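Local coordinates for protein probable mannosyltransferase KTR4 (Saccharomyces cerevisiae, PDB 5A07) that belongs to a family of GT-A-type glycosyltransferases and binds guanosine-5'-diphosphate together with a manganese ion, at residues Ser85-Asp90 with Ile241-Phe246; Val89-Arg94 with Met249-Lys254; Trp295-Ser300 with Lys304-Thr309. One frame throughout, in Å; residues are numbered along the deposited sequence.

In the fold
From the N terminus, the chain passes through helix 65-80 into the long loop that leads to strand 105-110, and this loop supplies the first segments of contacts 1 and 2. Each contact waits some 150 residues for its partner, at the start of helix 245-251 for contact 1 and at its end for contact 2. The two closures therefore cross, running in step along the same helix, and they touch through the salt bridge between Glu86 and Arg94. Contact 3 opens only after both have closed. It is a short-range turn between helices 293-297 and 303-308, its centre about 34 Å from the centres of the other two.

Contact 1: Ser85-Asp90 with Ile241-Phe246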
loop_
_atom_site.group_PDB
_atom_site.type_symbol
_atom_site.label_atom_id
_atom_site.label_comp_id
_atom_site.label_asym_id
_atom_site.label_seq_id
_atom_site.Cartn_x
_atom_site.Cartn_y
_atom_site.Cartn_z
ATOM N N SER B 85 -11.330 -6.115 18.277
ATOM C CA SER B 85 -10.950 -7.506 18.081
ATOM C C SER B 85 -10.942 -7.948 16.619
ATOM O O SER B 85 -9.862 -8.210 16.085
ATOM C CB SER B 85 -11.807 -8.449 18.904
ATOM O OG SER B 85 -13.068 -8.168 18.555
ATOM N N GLU B 86 -12.107 -8.027 15.996
ATOM C CA GLU B 86 -12.255 -8.482 14.644
ATOM C C GLU B 86 -13.297 -7.668 13.930
ATOM O O GLU B 86 -14.077 -7.032 14.573
ATOM C CB GLU B 86 -12.841 -9.896 14.595
ATOM C CG GLU B 86 -12.271 -10.889 15.481
ATOM C CD GLU B 86 -12.813 -12.236 15.119
ATOM O OE1 GLU B 86 -14.013 -12.491 15.335
ATOM O OE2 GLU B 86 -12.048 -13.029 14.608
ATOM N N PRO B 87 -13.372 -7.759 12.584
ATOM C CA PRO B 87 -14.380 -6.967 11.879
ATOM C C PRO B 87 -15.751 -7.369 12.363
ATOM O O PRO B 87 -16.004 -8.568 12.580
ATOM C CB PRO B 87 -14.170 -7.353 10.446
ATOM C CG PRO B 87 -12.733 -7.720 10.371
ATOM C CD PRO B 87 -12.465 -8.407 11.645
ATOM N N LYS B 88 -16.624 -6.382 12.511
ATOM C CA LYS B 88 -17.998 -6.611 13.020
ATOM C C LYS B 88 -18.927 -6.881 11.860
ATOM O O LYS B 88 -19.696 -6.014 11.441
ATOM C CB LYS B 88 -18.416 -5.386 13.801
ATOM C CG LYS B 88 -17.597 -5.316 15.064
ATOM C CD LYS B 88 -17.940 -4.051 15.771
ATOM C CE LYS B 88 -17.791 -4.256 17.246
ATOM N NZ LYS B 88 -18.358 -3.061 17.915
ATOM N N VAL B 89 -18.785 -8.050 11.272
ATOM C CA VAL B 89 -19.571 -8.480 10.163
ATOM C C VAL B 89 -19.990 -9.871 10.524
ATOM O O VAL B 89 -19.341 -10.533 11.315
ATOM C CB VAL B 89 -18.833 -8.496 8.786
ATOM C CG1 VAL B 89 -18.450 -7.093 8.390
ATOM C CG2 VAL B 89 -17.595 -9.404 8.785
ATOM N N ASP B 90 -21.059 -10.366 9.935
ATOM C CA ASP B 90 -21.550 -11.687 10.376
ATOM C C ASP B 90 -21.051 -12.842 9.463
ATOM O O ASP B 90 -21.431 -13.983 9.647
ATOM C CB ASP B 90 -23.099 -11.677 10.479
ATOM C CG ASP B 90 -23.775 -11.226 9.172
ATOM O OD1 ASP B 90 -23.138 -11.271 8.082
ATOM O OD2 ASP B 90 -24.951 -10.816 9.231
ATOM N N ILE B 241 -4.956 -13.361 13.800
ATOM C CA ILE B 241 -6.034 -13.134 12.859
ATOM C C ILE B 241 -6.732 -14.450 12.623
ATOM O O ILE B 241 -6.160 -15.359 12.014
ATOM C CB ILE B 241 -5.511 -12.572 11.544
ATOM C CG1 ILE B 241 -4.794 -11.266 11.822
ATOM C CG2 ILE B 241 -6.670 -12.403 10.507
ATOM C CD1 ILE B 241 -5.722 -10.106 12.235
ATOM N N ASN B 242 -7.974 -14.548 13.110
ATOM C CA ASN B 242 -8.717 -15.801 13.146
ATOM C C ASN B 242 -9.899 -15.919 12.139
ATOM O O ASN B 242 -10.844 -16.663 12.353
ATOM C CB ASN B 242 -9.201 -16.026 14.572
ATOM C CG ASN B 242 -8.067 -16.415 15.467
ATOM O OD1 ASN B 242 -7.286 -17.277 15.137
ATOM N ND2 ASN B 242 -7.972 -15.792 16.583
ATOM N N TYR B 243 -9.821 -15.182 11.063
ATOM C CA TYR B 243 -10.729 -15.279 9.939
ATOM C C TYR B 243 -9.899 -15.234 8.691
ATOM O O TYR B 243 -8.802 -14.678 8.685
ATOM C CB TYR B 243 -11.767 -14.148 9.930
ATOM C CG TYR B 243 -11.185 -12.745 9.888
ATOM C CD1 TYR B 243 -10.755 -12.143 11.028
ATOM C CD2 TYR B 243 -11.036 -12.085 8.675
ATOM C CE1 TYR B 243 -10.196 -10.887 11.004
ATOM C CE2 TYR B 243 -10.484 -10.851 8.628
ATOM C CZ TYR B 243 -10.070 -10.243 9.793
ATOM O OH TYR B 243 -9.520 -9.019 9.774
ATOM N N ASP B 244 -10.434 -15.811 7.632
ATOM C CA ASP B 244 -9.809 -15.805 6.283
ATOM C C ASP B 244 -9.896 -14.409 5.676
ATOM O O ASP B 244 -10.973 -13.894 5.425
ATOM C CB ASP B 244 -10.505 -16.831 5.414
ATOM C CG ASP B 244 -9.844 -17.049 4.064
ATOM O OD1 ASP B 244 -9.444 -16.074 3.385
ATOM O OD2 ASP B 244 -9.684 -18.223 3.674
ATOM N N VAL B 245 -8.743 -13.778 5.507
ATOM C CA VAL B 245 -8.653 -12.396 5.114
ATOM C C VAL B 245 -9.078 -12.189 3.689
ATOM O O VAL B 245 -9.843 -11.284 3.385
ATOM C CB VAL B 245 -7.210 -11.872 5.345
ATOM C CG1 VAL B 245 -6.971 -10.512 4.744
ATOM C CG2 VAL B 245 -6.939 -11.772 6.830
ATOM N N PHE B 246 -8.627 -13.057 2.803
ATOM C CA PHE B 246 -9.108 -12.974 1.401
ATOM C C PHE B 246 -10.610 -13.172 1.291
ATOM O O PHE B 246 -11.280 -12.465 0.524
ATOM C CB PHE B 246 -8.379 -13.959 0.490
ATOM C CG PHE B 246 -6.898 -13.789 0.407
ATOM C CD1 PHE B 246 -6.318 -12.565 0.284
ATOM C CD2 PHE B 246 -6.075 -14.885 0.321
ATOM C CE1 PHE B 246 -4.965 -12.427 0.114
ATOM C CE2 PHE B 246 -4.692 -14.734 0.184
ATOM C CZ PHE B 246 -4.148 -13.487 0.077
HETATM O O HOH W 1 -9.316 -12.388 14.547
HETATM O O HOH W 2 -9.728 -13.280 17.120
#
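The carboxylate oxygen OE2 of Glu86, lying at the edge of the Tyr243 ring and near its plane, is held by several groups at once. A water donates to OE2 at 2.8 Å and accepts from Asn242 N at 2.9 Å, bridging the carboxylate to the backbone. A second water repeats the bridge at the side chain: it accepts from Asn242 ND2 at 3.1 Å, although its own bond to Glu86 OE2 is weak. The strongest partner of OE2 is Arg94, whose NH1 forms a salt bridge with it and also donates to Asn242 O, so one guanidinium binds both sides of the junction. Pro87 adds an apolar contact, its CD coming within 3.4 Å of Tyr243 CE1 and approaching the ring obliquely. Pro87 CG also lies close to the phenol oxygen, 3.5 Å from Tyr243 OH.

In the fold, this joins the loop before strand 105-110 to the N-terminal entry of helix 245-251, where Asp244 is the N-cap and its OD1 accepts from Gln247 N. The tyrosine reaches Pro87 because CG is set between the backbone N and the carbonyl carbon (chi1 58°). One face of its ring then lies against Ile241, with CG2 3.9 Å above the plane and offset toward the rim. The phenolic OH bonds to Asp376 OD2, which gives the far end of the ring a second fixed point.

Contact 2: Val89-Arg94 with Met249-Lys254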
loop_
_atom_site.group_PDB
_atom_site.type_symbol
_atom_site.label_atom_id
_atom_site.label_comp_id
_atom_site.label_asym_id
_atom_site.label_seq_id
_atom_site.Cartn_x
_atom_site.Cartn_y
_atom_site.Cartn_z
ATOM N N VAL B 89 -18.785 -8.050 11.272
ATOM C CA VAL B 89 -19.571 -8.480 10.163
ATOM C C VAL B 89 -19.990 -9.871 10.524
ATOM O O VAL B 89 -19.341 -10.533 11.315
ATOM C CB VAL B 89 -18.833 -8.496 8.786
ATOM C CG1 VAL B 89 -18.450 -7.093 8.390
ATOM C CG2 VAL B 89 -17.595 -9.404 8.785
ATOM N N ASP B 90 -21.059 -10.366 9.935
ATOM C CA ASP B 90 -21.550 -11.687 10.376
ATOM C C ASP B 90 -21.051 -12.842 9.463
ATOM O O ASP B 90 -21.431 -13.983 9.647
ATOM C CB ASP B 90 -23.099 -11.677 10.479
ATOM C CG ASP B 90 -23.775 -11.226 9.172
ATOM O OD1 ASP B 90 -23.138 -11.271 8.082
ATOM O OD2 ASP B 90 -24.951 -10.816 9.231
ATOM N N ASN B 91 -20.224 -12.541 8.486
ATOM C CA ASN B 91 -19.916 -13.513 7.477
ATOM C C ASN B 91 -18.465 -14.056 7.571
ATOM O O ASN B 91 -17.933 -14.486 6.579
ATOM C CB ASN B 91 -20.227 -12.865 6.119
ATOM C CG ASN B 91 -19.476 -11.535 5.866
ATOM O OD1 ASN B 91 -18.337 -11.317 6.269
ATOM N ND2 ASN B 91 -20.093 -10.690 5.070
ATOM N N LEU B 92 -17.788 -13.907 8.716
ATOM C CA LEU B 92 -16.356 -14.280 8.807
ATOM C C LEU B 92 -16.147 -15.771 8.597
ATOM O O LEU B 92 -16.907 -16.577 9.139
ATOM C CB LEU B 92 -15.787 -13.868 10.165
ATOM C CG LEU B 92 -15.710 -12.342 10.403
ATOM C CD1 LEU B 92 -15.050 -12.066 11.716
ATOM C CD2 LEU B 92 -14.976 -11.631 9.271
ATOM N N VAL B 93 -15.093 -16.149 7.876
ATOM C CA VAL B 93 -14.828 -17.551 7.575
ATOM C C VAL B 93 -13.726 -18.011 8.513
ATOM O O VAL B 93 -12.606 -17.469 8.529
ATOM C CB VAL B 93 -14.397 -17.716 6.130
ATOM C CG1 VAL B 93 -13.886 -19.123 5.832
ATOM C CG2 VAL B 93 -15.532 -17.292 5.184
ATOM N N ARG B 94 -14.043 -18.981 9.341
ATOM C CA ARG B 94 -13.116 -19.483 10.366
ATOM C C ARG B 94 -12.271 -20.648 9.826
ATOM O O ARG B 94 -12.619 -21.281 8.840
ATOM C CB ARG B 94 -13.899 -19.997 11.602
ATOM C CG ARG B 94 -14.833 -18.997 12.242
ATOM C CD ARG B 94 -14.073 -17.759 12.648
ATOM N NE ARG B 94 -14.913 -16.762 13.301
ATOM C CZ ARG B 94 -14.446 -15.628 13.810
ATOM N NH1 ARG B 94 -13.152 -15.332 13.690
ATOM N NH2 ARG B 94 -15.261 -14.786 14.418
ATOM N N MET B 249 -12.369 -10.069 2.322
ATOM C CA MET B 249 -12.321 -9.051 1.242
ATOM C C MET B 249 -13.421 -9.335 0.205
ATOM O O MET B 249 -14.134 -8.432 -0.264
ATOM C CB MET B 249 -10.980 -9.058 0.491
ATOM C CG MET B 249 -9.692 -8.866 1.265
ATOM S SD MET B 249 -9.630 -7.266 1.941
ATOM C CE MET B 249 -9.066 -6.340 0.482
ATOM N N ASN B 250 -13.479 -10.569 -0.204
ATOM C CA ASN B 250 -14.408 -10.967 -1.235
ATOM C C ASN B 250 -15.857 -10.798 -0.766
ATOM O O ASN B 250 -16.684 -10.191 -1.467
ATOM C CB ASN B 250 -14.171 -12.433 -1.603
ATOM C CG ASN B 250 -14.890 -12.799 -2.856
ATOM O OD1 ASN B 250 -14.506 -12.418 -3.932
ATOM N ND2 ASN B 250 -16.001 -13.446 -2.694
ATOM N N LYS B 251 -16.177 -11.338 0.410
ATOM C CA LYS B 251 -17.508 -11.267 0.917
ATOM C C LYS B 251 -17.980 -9.840 1.224
ATOM O O LYS B 251 -19.163 -9.596 1.211
ATOM C CB LYS B 251 -17.660 -12.153 2.155
ATOM C CG LYS B 251 -19.066 -12.514 2.474
ATOM C CD LYS B 251 -19.716 -13.452 1.433
ATOM C CE LYS B 251 -21.249 -13.431 1.521
ATOM N NZ LYS B 251 -21.698 -13.866 2.873
ATOM N N ASN B 252 -17.091 -8.902 1.522
ATOM C CA ASN B 252 -17.475 -7.536 1.839
ATOM C C ASN B 252 -17.116 -6.510 0.756
ATOM O O ASN B 252 -17.073 -5.323 1.007
ATOM C CB ASN B 252 -16.924 -7.184 3.226
ATOM C CG ASN B 252 -17.528 -8.064 4.303
ATOM O OD1 ASN B 252 -18.644 -7.832 4.742
ATOM N ND2 ASN B 252 -16.861 -9.197 4.635
ATOM N N ASP B 253 -16.813 -7.007 -0.438
ATOM C CA ASP B 253 -16.506 -6.199 -1.618
ATOM C C ASP B 253 -15.405 -5.181 -1.414
ATOM O O ASP B 253 -15.485 -4.056 -1.867
ATOM C CB ASP B 253 -17.804 -5.554 -2.181
ATOM C CG ASP B 253 -18.783 -6.633 -2.716
ATOM O OD1 ASP B 253 -18.303 -7.630 -3.298
ATOM O OD2 ASP B 253 -19.986 -6.497 -2.501
ATOM N N LYS B 254 -14.306 -5.618 -0.783
ATOM C CA LYS B 254 -13.156 -4.806 -0.643
ATOM C C LYS B 254 -12.123 -5.160 -1.675
ATOM O O LYS B 254 -11.783 -6.325 -1.862
ATOM C CB LYS B 254 -12.558 -4.948 0.762
ATOM C CG LYS B 254 -13.578 -4.796 1.859
ATOM C CD LYS B 254 -14.249 -3.449 1.860
ATOM C CE LYS B 254 -15.205 -3.382 3.066
ATOM N NZ LYS B 254 -15.899 -2.097 2.912
#
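Two first torsions of like size and opposite sign bring the amides of Asn91 and Asn252 within bonding range: CG of Asn91 is wedged between the two backbone branches (chi1 56°), while CG of Asn252 stands opposite its carbonyl carbon (chi1 -63°). Approaching from opposite directions, the side chains exchange two hydrogen bonds. Asn252 ND2 donates to Asn91 OD1 at 3.1 Å along a nearly straight line, and Asn91 ND2 returns a bond of 3.2 Å to Asn252 OD1. The pair is not coplanar, the amide planes being turned 51° apart. Each acceptor lies close to the plane of the amide that donates to it, yet the twist leaves Asn91 ND2 above the carbonyl plane of Asn252, off any lone pair.

Aliphatic carbons flank the pair. Val89 CG1 comes to 3.7 Å from Asn252 OD1, and the bent chain of Lys251 runs beside Asn91, with Lys251 CG 3.3 Å from Asn91 ND2, while the ammonium group, Lys251 NZ, ends 3.7 Å from Asn91 CB. Asn252 is the first residue to leave helix 245-251, which ends in a Schellman motif: Lys254 N bonds to Met249 O at 2.9 Å, and Asp253, with positive phi, is the C-prime residue. With its second N-H, Asn252 ND2 also donates to Phe248 O, tying its amide to the last turn of the helix. The bonds joining this loop, between helix 65-80 and strand 105-110, to the helix end link neutral groups, and since a flip of either amide would oppose like atoms, the pairing probably fixes both orientations.

Contact 3: Trp295-Ser300 with Lys304-Thr309; sequences WLKDNS and KNYDYT. With ACT (acetate ion), chain H.
The short connection between helix 293-297 and helix 303-308 brings Lys297 and Tyr306 together around a bound acetate ion that probably came from the crystallisation liquor. Lys297 NZ donates to Tyr306 OH at 3.1 Å and to the acetate OXT at 2.9 Å. Tyr306 OH donates to the other acetate oxygen, O, which lies at the edge of its ring, at a modelled 2.4 Å that is too short to be trusted. The same ammonium group also bonds to the backbone oxygens of Gly311 and Leu53, which draws two further parts of the chain to this buried corner. Four acceptors thus share three N-H groups, so they cannot all be full separate bonds. The lysine gets there by folding back at its second and third torsions.

Asn299 packs over one face of the Tyr306 ring in a CH-pi contact, its CB 3.9 Å from the ring centroid and 24° off the normal. The turn between the helices is shaped by an Asx turn: Asp298 OD1 accepts from Ser300 N at 3.0 Å, above the carboxylate plane, and from Ser300 OG at 2.7 Å through its syn lone pair. Asp298 OD2 forms a hydrogen bond with Thr420 OG1 of helix 418-425. A first torsion near +60° (chi1 55°) lets Asn299 present CB to the ring while its amide turns away, and ND2 donates to Tyr58 O.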
loop_
_atom_site.group_PDB
_atom_site.type_symbol
_atom_site.label_atom_id
_atom_site.label_comp_id
_atom_site.label_asym_id
_atom_site.label_seq_id
_atom_site.Cartn_x
_atom_site.Cartn_y
_atom_site.Cartn_z
ATOM N N TRP B 295 -8.625 13.155 0.740
ATOM C CA TRP B 295 -7.341 12.566 1.155
ATOM C C TRP B 295 -6.207 12.955 0.235
ATOM O O TRP B 295 -5.108 13.262 0.712
ATOM C CB TRP B 295 -7.495 11.055 1.182
ATOM C CG TRP B 295 -6.360 10.211 1.612
ATOM C CD1 TRP B 295 -5.764 10.195 2.825
ATOM C CD2 TRP B 295 -5.706 9.196 0.845
ATOM N NE1 TRP B 295 -4.773 9.249 2.863
ATOM C CE2 TRP B 295 -4.745 8.596 1.674
ATOM C CE3 TRP B 295 -5.826 8.749 -0.436
ATOM C CZ2 TRP B 295 -3.907 7.586 1.234
ATOM C CZ3 TRP B 295 -5.024 7.707 -0.863
ATOM C CH2 TRP B 295 -4.071 7.144 -0.024
ATOM N N LEU B 296 -6.439 13.013 -1.070
ATOM C CA LEU B 296 -5.441 13.519 -2.027
ATOM C C LEU B 296 -5.151 15.050 -1.924
ATOM O O LEU B 296 -4.087 15.512 -2.288
ATOM C CB LEU B 296 -5.896 13.247 -3.429
ATOM C CG LEU B 296 -6.229 11.801 -3.770
ATOM C CD1 LEU B 296 -6.740 11.672 -5.173
ATOM C CD2 LEU B 296 -4.947 10.957 -3.582
ATOM N N LYS B 297 -6.076 15.821 -1.381
ATOM C CA LYS B 297 -6.012 17.279 -1.440
ATOM C C LYS B 297 -5.789 17.939 -0.101
ATOM O O LYS B 297 -5.759 19.159 -0.032
ATOM C CB LYS B 297 -7.305 17.810 -2.047
ATOM C CG LYS B 297 -7.637 17.312 -3.409
ATOM C CD LYS B 297 -6.622 17.645 -4.478
ATOM C CE LYS B 297 -6.307 19.137 -4.531
ATOM N NZ LYS B 297 -5.350 19.483 -5.670
ATOM N N ASP B 298 -5.530 17.169 0.964
ATOM C CA ASP B 298 -5.360 17.711 2.278
ATOM C C ASP B 298 -4.029 18.391 2.421
ATOM O O ASP B 298 -2.954 17.739 2.481
ATOM C CB ASP B 298 -5.498 16.648 3.392
ATOM C CG ASP B 298 -5.679 17.276 4.772
ATOM O OD1 ASP B 298 -5.488 18.510 4.916
ATOM O OD2 ASP B 298 -5.886 16.539 5.772
ATOM N N ASN B 299 -4.071 19.719 2.563
ATOM C CA ASN B 299 -2.865 20.516 2.600
ATOM C C ASN B 299 -2.572 21.002 3.987
ATOM O O ASN B 299 -1.596 21.740 4.215
ATOM C CB ASN B 299 -3.013 21.747 1.664
ATOM C CG ASN B 299 -4.241 22.581 1.992
ATOM O OD1 ASN B 299 -5.331 22.066 2.148
ATOM N ND2 ASN B 299 -4.062 23.879 2.062
ATOM N N SER B 300 -3.345 20.557 4.965
ATOM C CA SER B 300 -3.267 21.183 6.272
ATOM C C SER B 300 -2.161 20.752 7.240
ATOM O O SER B 300 -1.813 21.530 8.148
ATOM C CB SER B 300 -4.623 21.076 6.979
ATOM O OG SER B 300 -5.029 19.745 7.235
ATOM N N LYS B 304 3.758 22.220 2.702
ATOM C CA LYS B 304 4.900 22.301 1.756
ATOM C C LYS B 304 4.926 21.150 0.824
ATOM O O LYS B 304 5.378 21.288 -0.323
ATOM C CB LYS B 304 6.221 22.308 2.492
ATOM C CG LYS B 304 6.421 23.470 3.426
ATOM C CD LYS B 304 7.543 23.097 4.395
ATOM C CE LYS B 304 8.838 23.796 4.075
ATOM N NZ LYS B 304 9.027 24.798 5.163
ATOM N N ASN B 305 4.408 19.980 1.274
ATOM C CA ASN B 305 4.246 18.830 0.306
ATOM C C ASN B 305 3.296 19.134 -0.819
ATOM O O ASN B 305 3.535 18.823 -1.987
ATOM C CB ASN B 305 3.757 17.521 1.003
ATOM C CG ASN B 305 4.800 16.889 1.893
ATOM O OD1 ASN B 305 4.914 15.627 2.043
ATOM N ND2 ASN B 305 5.506 17.703 2.551
ATOM N N TYR B 306 2.162 19.697 -0.436
ATOM C CA TYR B 306 1.120 20.021 -1.351
ATOM C C TYR B 306 1.572 21.112 -2.361
ATOM O O TYR B 306 1.286 21.038 -3.543
ATOM C CB TYR B 306 -0.060 20.577 -0.529
ATOM C CG TYR B 306 -1.253 20.907 -1.404
ATOM C CD1 TYR B 306 -1.375 22.124 -2.057
ATOM C CD2 TYR B 306 -2.252 20.018 -1.567
ATOM C CE1 TYR B 306 -2.451 22.412 -2.841
ATOM C CE2 TYR B 306 -3.349 20.305 -2.321
ATOM C CZ TYR B 306 -3.467 21.520 -2.941
ATOM O OH TYR B 306 -4.545 21.746 -3.779
ATOM N N ASP B 307 2.311 22.096 -1.862
ATOM C CA ASP B 307 2.833 23.152 -2.759
ATOM C C ASP B 307 3.882 22.625 -3.684
ATOM O O ASP B 307 3.870 22.953 -4.842
ATOM C CB ASP B 307 3.498 24.263 -1.964
ATOM C CG ASP B 307 2.519 25.094 -1.255
ATOM O OD1 ASP B 307 1.287 25.083 -1.597
ATOM O OD2 ASP B 307 2.994 25.738 -0.318
ATOM N N TYR B 308 4.761 21.756 -3.179
ATOM C CA TYR B 308 5.798 21.240 -4.054
ATOM C C TYR B 308 5.255 20.438 -5.223
ATOM O O TYR B 308 5.747 20.522 -6.323
ATOM C CB TYR B 308 6.817 20.444 -3.227
ATOM C CG TYR B 308 7.979 19.963 -4.032
ATOM C CD1 TYR B 308 7.891 18.800 -4.786
ATOM C CD2 TYR B 308 9.170 20.697 -4.087
ATOM C CE1 TYR B 308 8.936 18.350 -5.551
ATOM C CE2 TYR B 308 10.230 20.246 -4.878
ATOM C CZ TYR B 308 10.102 19.072 -5.591
ATOM O OH TYR B 308 11.122 18.605 -6.370
ATOM N N THR B 309 4.179 19.679 -5.031
ATOM C CA THR B 309 3.651 18.798 -6.085
ATOM C C THR B 309 2.607 19.489 -6.872
ATOM O O THR B 309 1.974 18.924 -7.801
ATOM C CB THR B 309 2.966 17.545 -5.453
ATOM O OG1 THR B 309 1.982 18.019 -4.519
ATOM C CG2 THR B 309 3.988 16.669 -4.686
HETATM C C ACT H . -4.194 23.057 -6.638
HETATM O O ACT H . -4.099 23.468 -5.449
HETATM O OXT ACT H . -4.676 21.947 -6.985
HETATM C CH3 ACT H . -3.686 23.964 -7.753
#